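DUF1116 domain-containing protein (Enterococcus faecalis, PDB 3CLQ) is of unknown function but belongs to the AllG family and is possibly related to a subunit of oxamate carbamoyltransferase. Local coordinates at residues M379-I387 against G398-F409; V257-F267 against L302-T312. All coordinates share one frame; numbering follows the deposited sequence.

Interaction 1. Residues M379-I387 against G398-F409; sequences MLPVINTAI and GAGLTNPPANVF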
# COMPACT_ATOMS: atom_id res chain seq x y z
N MSE B 379 -32.94 0.32 5.97
CA MSE B 379 -31.69 0.31 5.22
C MSE B 379 -30.91 -1.00 5.36
O MSE B 379 -30.60 -1.44 6.47
CB MSE B 379 -30.83 1.47 5.72
CG MSE B 379 -29.55 1.64 5.01
SE MSE B 379 -28.49 3.04 5.90
CE MSE B 379 -27.12 1.94 6.68
N LEU B 380 -30.59 -1.64 4.23
CA LEU B 380 -29.83 -2.90 4.26
C LEU B 380 -28.31 -2.73 4.16
O LEU B 380 -27.82 -1.76 3.58
CB LEU B 380 -30.30 -3.83 3.13
CG LEU B 380 -31.54 -4.73 3.27
CD1 LEU B 380 -32.56 -4.19 4.28
CD2 LEU B 380 -32.19 -4.95 1.90
N PRO B 381 -27.55 -3.68 4.73
CA PRO B 381 -26.12 -3.73 4.49
C PRO B 381 -25.81 -3.66 3.00
O PRO B 381 -26.44 -4.33 2.20
CB PRO B 381 -25.74 -5.11 5.02
CG PRO B 381 -26.66 -5.32 6.12
CD PRO B 381 -27.97 -4.76 5.65
N VAL B 382 -24.86 -2.83 2.64
CA VAL B 382 -24.40 -2.76 1.27
C VAL B 382 -23.18 -3.64 1.20
O VAL B 382 -22.29 -3.52 2.03
CB VAL B 382 -23.96 -1.33 0.92
CG1 VAL B 382 -22.58 -1.02 1.54
CG2 VAL B 382 -23.92 -1.16 -0.57
N ILE B 383 -23.12 -4.53 0.22
CA ILE B 383 -21.89 -5.28 0.03
C ILE B 383 -21.38 -5.17 -1.39
O ILE B 383 -22.14 -5.27 -2.34
CB ILE B 383 -22.00 -6.73 0.51
CG1 ILE B 383 -21.47 -7.68 -0.54
CG2 ILE B 383 -23.43 -7.12 0.82
CD1 ILE B 383 -21.74 -9.08 -0.15
N ASN B 384 -20.09 -4.90 -1.54
CA ASN B 384 -19.48 -4.86 -2.86
C ASN B 384 -18.77 -6.19 -3.04
O ASN B 384 -18.02 -6.63 -2.17
CB ASN B 384 -18.45 -3.72 -2.96
CG ASN B 384 -19.09 -2.31 -3.11
OD1 ASN B 384 -18.48 -1.30 -2.71
ND2 ASN B 384 -20.28 -2.24 -3.72
N THR B 385 -18.99 -6.84 -4.17
CA THR B 385 -18.45 -8.17 -4.39
C THR B 385 -18.22 -8.38 -5.88
O THR B 385 -18.74 -7.62 -6.72
CB THR B 385 -19.40 -9.25 -3.84
OG1 THR B 385 -19.05 -10.52 -4.39
CG2 THR B 385 -20.84 -8.97 -4.25
N ALA B 386 -17.44 -9.41 -6.21
CA ALA B 386 -17.21 -9.77 -7.60
C ALA B 386 -18.44 -10.43 -8.21
O ALA B 386 -19.13 -11.20 -7.53
CB ALA B 386 -16.01 -10.71 -7.71
N ILE B 387 -18.73 -10.14 -9.48
CA ILE B 387 -19.75 -10.90 -10.20
C ILE B 387 -19.12 -12.08 -10.98
O ILE B 387 -18.12 -11.92 -11.68
CB ILE B 387 -20.70 -10.00 -11.05
CG1 ILE B 387 -20.00 -9.39 -12.24
CG2 ILE B 387 -21.19 -8.81 -10.23
CD1 ILE B 387 -20.74 -8.17 -12.74
N GLY B 398 -16.75 -9.32 -13.90
CA GLY B 398 -17.14 -7.95 -13.52
C GLY B 398 -17.35 -7.84 -12.02
O GLY B 398 -17.03 -8.78 -11.30
N ALA B 399 -17.87 -6.71 -11.56
CA ALA B 399 -18.14 -6.51 -10.12
C ALA B 399 -19.15 -5.42 -9.85
O ALA B 399 -19.44 -4.58 -10.73
CB ALA B 399 -16.88 -6.21 -9.36
N GLY B 400 -19.68 -5.41 -8.62
CA GLY B 400 -20.75 -4.47 -8.33
C GLY B 400 -21.34 -4.56 -6.95
O GLY B 400 -20.84 -5.32 -6.14
N LEU B 401 -22.41 -3.80 -6.71
CA LEU B 401 -23.11 -3.72 -5.42
C LEU B 401 -24.28 -4.73 -5.27
O LEU B 401 -25.11 -4.92 -6.17
CB LEU B 401 -23.63 -2.29 -5.22
CG LEU B 401 -24.54 -1.87 -4.05
CD1 LEU B 401 -24.49 -0.36 -3.88
CD2 LEU B 401 -25.99 -2.30 -4.25
N THR B 402 -24.37 -5.35 -4.10
CA THR B 402 -25.47 -6.24 -3.83
C THR B 402 -25.99 -6.06 -2.38
O THR B 402 -25.43 -5.29 -1.60
CB THR B 402 -25.07 -7.70 -4.14
OG1 THR B 402 -26.24 -8.49 -4.35
CG2 THR B 402 -24.23 -8.32 -3.03
N ASN B 403 -27.07 -6.74 -2.02
CA ASN B 403 -27.51 -6.68 -0.63
C ASN B 403 -27.96 -8.06 -0.14
O ASN B 403 -28.19 -8.97 -0.95
CB ASN B 403 -28.63 -5.64 -0.42
CG ASN B 403 -28.29 -4.25 -1.02
OD1 ASN B 403 -28.35 -4.05 -2.23
ND2 ASN B 403 -27.98 -3.29 -0.16
N PRO B 404 -28.06 -8.25 1.18
CA PRO B 404 -28.77 -9.43 1.63
C PRO B 404 -30.24 -9.17 1.35
O PRO B 404 -30.60 -8.03 1.10
CB PRO B 404 -28.52 -9.44 3.15
CG PRO B 404 -27.44 -8.47 3.39
CD PRO B 404 -27.54 -7.45 2.30
N PRO B 405 -31.08 -10.22 1.38
CA PRO B 405 -32.52 -10.06 1.16
C PRO B 405 -33.26 -9.63 2.44
O PRO B 405 -32.90 -10.05 3.53
CB PRO B 405 -32.96 -11.46 0.74
CG PRO B 405 -32.03 -12.36 1.47
CD PRO B 405 -30.71 -11.63 1.61
N ALA B 406 -34.29 -8.82 2.30
CA ALA B 406 -34.97 -8.25 3.46
C ALA B 406 -35.43 -9.27 4.50
O ALA B 406 -35.27 -9.03 5.70
CB ALA B 406 -36.14 -7.38 3.01
N ASN B 407 -35.97 -10.39 4.03
CA ASN B 407 -36.68 -11.36 4.90
C ASN B 407 -35.79 -11.90 6.01
O ASN B 407 -36.23 -12.12 7.15
CB ASN B 407 -37.24 -12.56 4.08
CG ASN B 407 -36.13 -13.54 3.65
OD1 ASN B 407 -35.31 -13.21 2.78
ND2 ASN B 407 -36.08 -14.71 4.28
N VAL B 408 -34.54 -12.13 5.68
CA VAL B 408 -33.64 -12.78 6.61
C VAL B 408 -33.58 -12.04 7.96
O VAL B 408 -33.48 -12.68 9.01
CB VAL B 408 -32.28 -12.98 5.93
CG1 VAL B 408 -31.17 -12.26 6.68
CG2 VAL B 408 -32.03 -14.46 5.74
N PHE B 409 -33.70 -10.72 7.93
CA PHE B 409 -33.72 -9.89 9.14
C PHE B 409 -35.05 -9.96 9.92
O PHE B 409 -35.05 -10.05 11.15
CB PHE B 409 -33.37 -8.45 8.78
CG PHE B 409 -31.98 -8.30 8.22
CD1 PHE B 409 -30.91 -8.00 9.06
CD2 PHE B 409 -31.73 -8.49 6.87
CE1 PHE B 409 -29.63 -7.87 8.55
CE2 PHE B 409 -30.45 -8.36 6.36
CZ PHE B 409 -29.40 -8.05 7.20
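Ile383 and Thr402 face each other as a hydrogen-bonded pair in an antiparallel beta hairpin, strand 383-388 running back along strand 396-402. Their backbones exchange two bonds, Ile383 N to Thr402 O at 3.0 Å and Thr402 N to Ile383 O at 2.8 Å. Two residues on, Thr385 and Gly400 repeat the pattern, and a further bond from Ile387 N to Gly398 O (2.8 Å) carries the ladder toward the turn. Gly398 has backbone angles that call for a residue without CB, and Ile387 lays CD1 against its carbonyl carbon.

Side-chain packing falls on both faces. On one, the Ile383 and Thr402 side chains lie alongside each other, CG1 to CG2 at 3.8 Å, while Thr385 brings its own CG2 to the same methyl. Thr402 OG1, anti to the backbone N (chi1 -158°), leaves that methyl for the contact and bonds to the carbonyl of Arg286. On the other, the amide nitrogen of Asn384 rests against CA and CB of Leu401. Before the strand, Val382 CG2 meets Leu401 CD1 at 3.5 Å, the two side chains crossing at about a right angle, and Pro381 touches the Pro404 ring with CB and Phe409 CZ with CG and CD.

One side-chain hydrogen bond crosses: Asn403 ND2 gives to Pro381 O at 3.0 Å, from above the carbonyl plane, and bent, with 135° at the hydrogen.

Interaction 2. Residues V257-F267 against L302-T312; sequences VTTMCRNGVEF and LDMGDSAITET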
# COMPACT_ATOMS: atom_id res chain seq x y z
N VAL B 257 -25.37 -9.10 14.02
CA VAL B 257 -25.11 -10.09 12.97
C VAL B 257 -23.68 -10.59 13.06
O VAL B 257 -22.76 -9.81 13.02
CB VAL B 257 -25.29 -9.47 11.57
CG1 VAL B 257 -24.95 -10.47 10.50
CG2 VAL B 257 -26.72 -9.02 11.39
N THR B 258 -23.47 -11.89 13.18
CA THR B 258 -22.08 -12.35 13.27
C THR B 258 -21.57 -13.16 12.08
O THR B 258 -20.45 -13.67 12.11
CB THR B 258 -21.88 -13.15 14.52
OG1 THR B 258 -22.77 -14.27 14.50
CG2 THR B 258 -22.19 -12.30 15.72
N THR B 259 -22.39 -13.25 11.04
CA THR B 259 -22.07 -13.95 9.80
C THR B 259 -22.97 -13.42 8.66
O THR B 259 -24.20 -13.31 8.80
CB THR B 259 -22.39 -15.49 9.92
OG1 THR B 259 -21.53 -16.12 10.87
CG2 THR B 259 -22.25 -16.19 8.56
N MSE B 260 -22.38 -13.11 7.52
CA MSE B 260 -23.17 -12.95 6.31
C MSE B 260 -22.46 -13.79 5.29
O MSE B 260 -21.24 -13.66 5.12
CB MSE B 260 -23.28 -11.49 5.86
CG MSE B 260 -24.19 -10.66 6.73
SE MSE B 260 -24.57 -8.84 6.03
CE MSE B 260 -22.69 -8.37 5.72
N CYS B 261 -23.20 -14.68 4.63
CA CYS B 261 -22.58 -15.56 3.66
C CYS B 261 -23.59 -16.06 2.66
O CYS B 261 -24.80 -15.97 2.87
CB CYS B 261 -21.88 -16.74 4.34
SG CYS B 261 -23.00 -17.77 5.28
N ARG B 262 -23.08 -16.59 1.55
CA ARG B 262 -23.94 -17.04 0.48
C ARG B 262 -23.28 -18.19 -0.26
O ARG B 262 -22.05 -18.33 -0.24
CB ARG B 262 -24.27 -15.89 -0.48
CG ARG B 262 -23.10 -15.05 -0.83
CD ARG B 262 -22.96 -13.87 0.11
NE ARG B 262 -22.32 -12.76 -0.59
CZ ARG B 262 -21.01 -12.55 -0.63
NH1 ARG B 262 -20.52 -11.52 -1.32
NH2 ARG B 262 -20.18 -13.36 0.00
N ASN B 263 -24.10 -19.03 -0.89
CA ASN B 263 -23.64 -20.23 -1.60
C ASN B 263 -24.13 -20.29 -3.04
O ASN B 263 -24.26 -21.37 -3.61
CB ASN B 263 -24.05 -21.51 -0.85
CG ASN B 263 -25.55 -21.64 -0.68
OD1 ASN B 263 -26.33 -21.11 -1.47
ND2 ASN B 263 -25.96 -22.32 0.37
N GLY B 264 -24.42 -19.14 -3.64
CA GLY B 264 -24.80 -19.08 -5.03
C GLY B 264 -26.28 -19.33 -5.22
O GLY B 264 -26.80 -19.18 -6.33
N VAL B 265 -26.95 -19.73 -4.15
CA VAL B 265 -28.38 -19.98 -4.20
C VAL B 265 -29.09 -19.24 -3.06
O VAL B 265 -30.14 -18.64 -3.26
CB VAL B 265 -28.70 -21.51 -4.12
CG1 VAL B 265 -30.19 -21.76 -4.19
CG2 VAL B 265 -28.00 -22.28 -5.23
N GLU B 266 -28.51 -19.29 -1.86
CA GLU B 266 -29.13 -18.67 -0.70
C GLU B 266 -28.20 -17.75 0.07
O GLU B 266 -26.98 -17.95 0.12
CB GLU B 266 -29.62 -19.72 0.29
CG GLU B 266 -30.82 -20.51 -0.15
CD GLU B 266 -31.58 -21.08 1.03
OE1 GLU B 266 -30.94 -21.72 1.90
OE2 GLU B 266 -32.81 -20.89 1.09
N PHE B 267 -28.79 -16.75 0.70
CA PHE B 267 -28.07 -15.88 1.62
C PHE B 267 -28.41 -16.30 3.04
O PHE B 267 -29.58 -16.62 3.35
CB PHE B 267 -28.47 -14.45 1.40
CG PHE B 267 -27.45 -13.50 1.80
CD1 PHE B 267 -26.63 -12.91 0.85
CD2 PHE B 267 -27.26 -13.19 3.14
CE1 PHE B 267 -25.65 -12.01 1.24
CE2 PHE B 267 -26.28 -12.29 3.52
CZ PHE B 267 -25.49 -11.71 2.56
N LEU B 302 -25.89 -15.83 -9.10
CA LEU B 302 -26.28 -15.18 -7.85
C LEU B 302 -25.09 -15.08 -6.86
O LEU B 302 -24.21 -15.94 -6.82
CB LEU B 302 -27.46 -15.92 -7.20
CG LEU B 302 -28.69 -16.23 -8.07
CD1 LEU B 302 -29.10 -17.69 -7.93
CD2 LEU B 302 -29.86 -15.32 -7.77
N ASP B 303 -25.09 -14.00 -6.08
CA ASP B 303 -24.17 -13.78 -4.97
C ASP B 303 -23.64 -15.08 -4.34
O ASP B 303 -24.40 -15.92 -3.88
CB ASP B 303 -24.91 -12.96 -3.92
CG ASP B 303 -23.97 -12.24 -2.96
OD1 ASP B 303 -22.85 -11.82 -3.37
OD2 ASP B 303 -24.39 -12.10 -1.79
N MSE B 304 -22.32 -15.22 -4.29
CA MSE B 304 -21.73 -16.44 -3.74
C MSE B 304 -20.37 -16.21 -3.05
O MSE B 304 -19.50 -15.57 -3.61
CB MSE B 304 -21.57 -17.48 -4.86
CG MSE B 304 -21.12 -18.87 -4.40
SE MSE B 304 -20.63 -20.06 -5.90
CE MSE B 304 -19.35 -18.85 -6.77
N GLY B 305 -20.21 -16.75 -1.85
CA GLY B 305 -18.93 -16.74 -1.15
C GLY B 305 -19.02 -16.37 0.32
O GLY B 305 -20.06 -15.90 0.77
N ASP B 306 -17.95 -16.56 1.07
CA ASP B 306 -18.00 -16.16 2.47
C ASP B 306 -17.41 -14.76 2.68
O ASP B 306 -17.38 -14.25 3.81
CB ASP B 306 -17.32 -17.20 3.35
CG ASP B 306 -18.15 -18.45 3.53
OD1 ASP B 306 -17.54 -19.52 3.73
OD2 ASP B 306 -19.41 -18.38 3.47
N SER B 307 -16.99 -14.14 1.59
CA SER B 307 -16.23 -12.89 1.65
C SER B 307 -17.00 -11.76 2.29
O SER B 307 -16.44 -10.72 2.56
CB SER B 307 -15.80 -12.47 0.25
OG SER B 307 -16.88 -12.63 -0.66
N ALA B 308 -18.29 -11.96 2.52
CA ALA B 308 -19.14 -10.91 3.04
C ALA B 308 -18.96 -10.79 4.55
O ALA B 308 -19.60 -9.97 5.19
CB ALA B 308 -20.60 -11.20 2.71
N ILE B 309 -18.09 -11.61 5.11
CA ILE B 309 -17.82 -11.54 6.54
C ILE B 309 -17.09 -10.23 6.76
O ILE B 309 -17.10 -9.61 7.82
CB ILE B 309 -16.95 -12.74 7.00
CG1 ILE B 309 -16.87 -12.79 8.52
CG2 ILE B 309 -15.56 -12.72 6.33
CD1 ILE B 309 -18.06 -13.46 9.14
N THR B 310 -16.42 -9.84 5.70
CA THR B 310 -15.71 -8.61 5.60
C THR B 310 -16.59 -7.36 5.91
O THR B 310 -16.27 -6.57 6.79
CB THR B 310 -15.10 -8.61 4.18
OG1 THR B 310 -13.87 -9.36 4.20
CG2 THR B 310 -14.86 -7.25 3.68
N GLU B 311 -17.69 -7.20 5.20
CA GLU B 311 -18.60 -6.14 5.56
C GLU B 311 -19.29 -6.42 6.89
O GLU B 311 -19.72 -5.47 7.57
CB GLU B 311 -19.60 -5.88 4.45
CG GLU B 311 -19.41 -6.84 3.29
CD GLU B 311 -18.79 -6.17 2.08
OE1 GLU B 311 -19.01 -4.95 1.90
OE2 GLU B 311 -18.09 -6.86 1.30
N THR B 312 -19.39 -7.70 7.27
CA THR B 312 -19.96 -8.02 8.60
C THR B 312 -19.08 -7.43 9.68
O THR B 312 -19.57 -7.09 10.74
CB THR B 312 -20.14 -9.54 8.90
OG1 THR B 312 -21.00 -10.15 7.94
CG2 THR B 312 -20.79 -9.73 10.27
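Arg262 reaches across to Asp303 with its guanidinium steeply turned against the carboxylate, the two planes 71° apart. The salt bridge joins NE to OD2; its modelled length, 2.5 Å, is too short to be taken literally. The arginine chain is bent at chi2 (-92°), and NH2 gives a bond to Gly305 O at 2.7 Å from well above the carbonyl plane. The backbone N of Arg262 reaches that oxygen from its opposite face, so one residue holds it twice. Ala308 CB lies over one face of the guanidinium, 3.5 Å above its plane, and the Met304 carbonyl carbon over the other.

The two segments also pair through their backbones: strand 304-305 runs antiparallel to strand 257-263 as an edge of a four-stranded sheet, Arg262 and Gly305 forming the hydrogen-bonded pair. The Phe267 ring, nearly coplanar with the Asp303 carboxylate, points its edge at OD2, with CE1 3.3 Å away.

Past the type I turn 306-309, Met260 crosses Thr312 obliquely, its bent chain bringing CE to 3.3 Å from OG1. That hydroxyl bonds back to Ala308 O, 3.1 Å away, while Thr312 CG2 sits against Val257 O at 3.4 Å.

In the fold
Along the chain the two contacts come in series: interaction 2 closes before interaction 1 opens, yet their centres are only about 9 Å apart and both are buried. Interaction 2 takes in parts of three strands of a four-stranded antiparallel sheet and the start of helix 309-313; interaction 1 is a separate two-stranded hairpin with the loop that leads into helix 407-419. Ile383 and Thr385 touch the Arg262 side chain, and Ile383 also packs on Glu311. Pro381 and Pro404 rest on Met260, and Phe267 touches Pro404. The hairpin thus lies over Arg262 and Glu311, so that hairpin and sheet, distant in sequence, meet in the buried part of the chain.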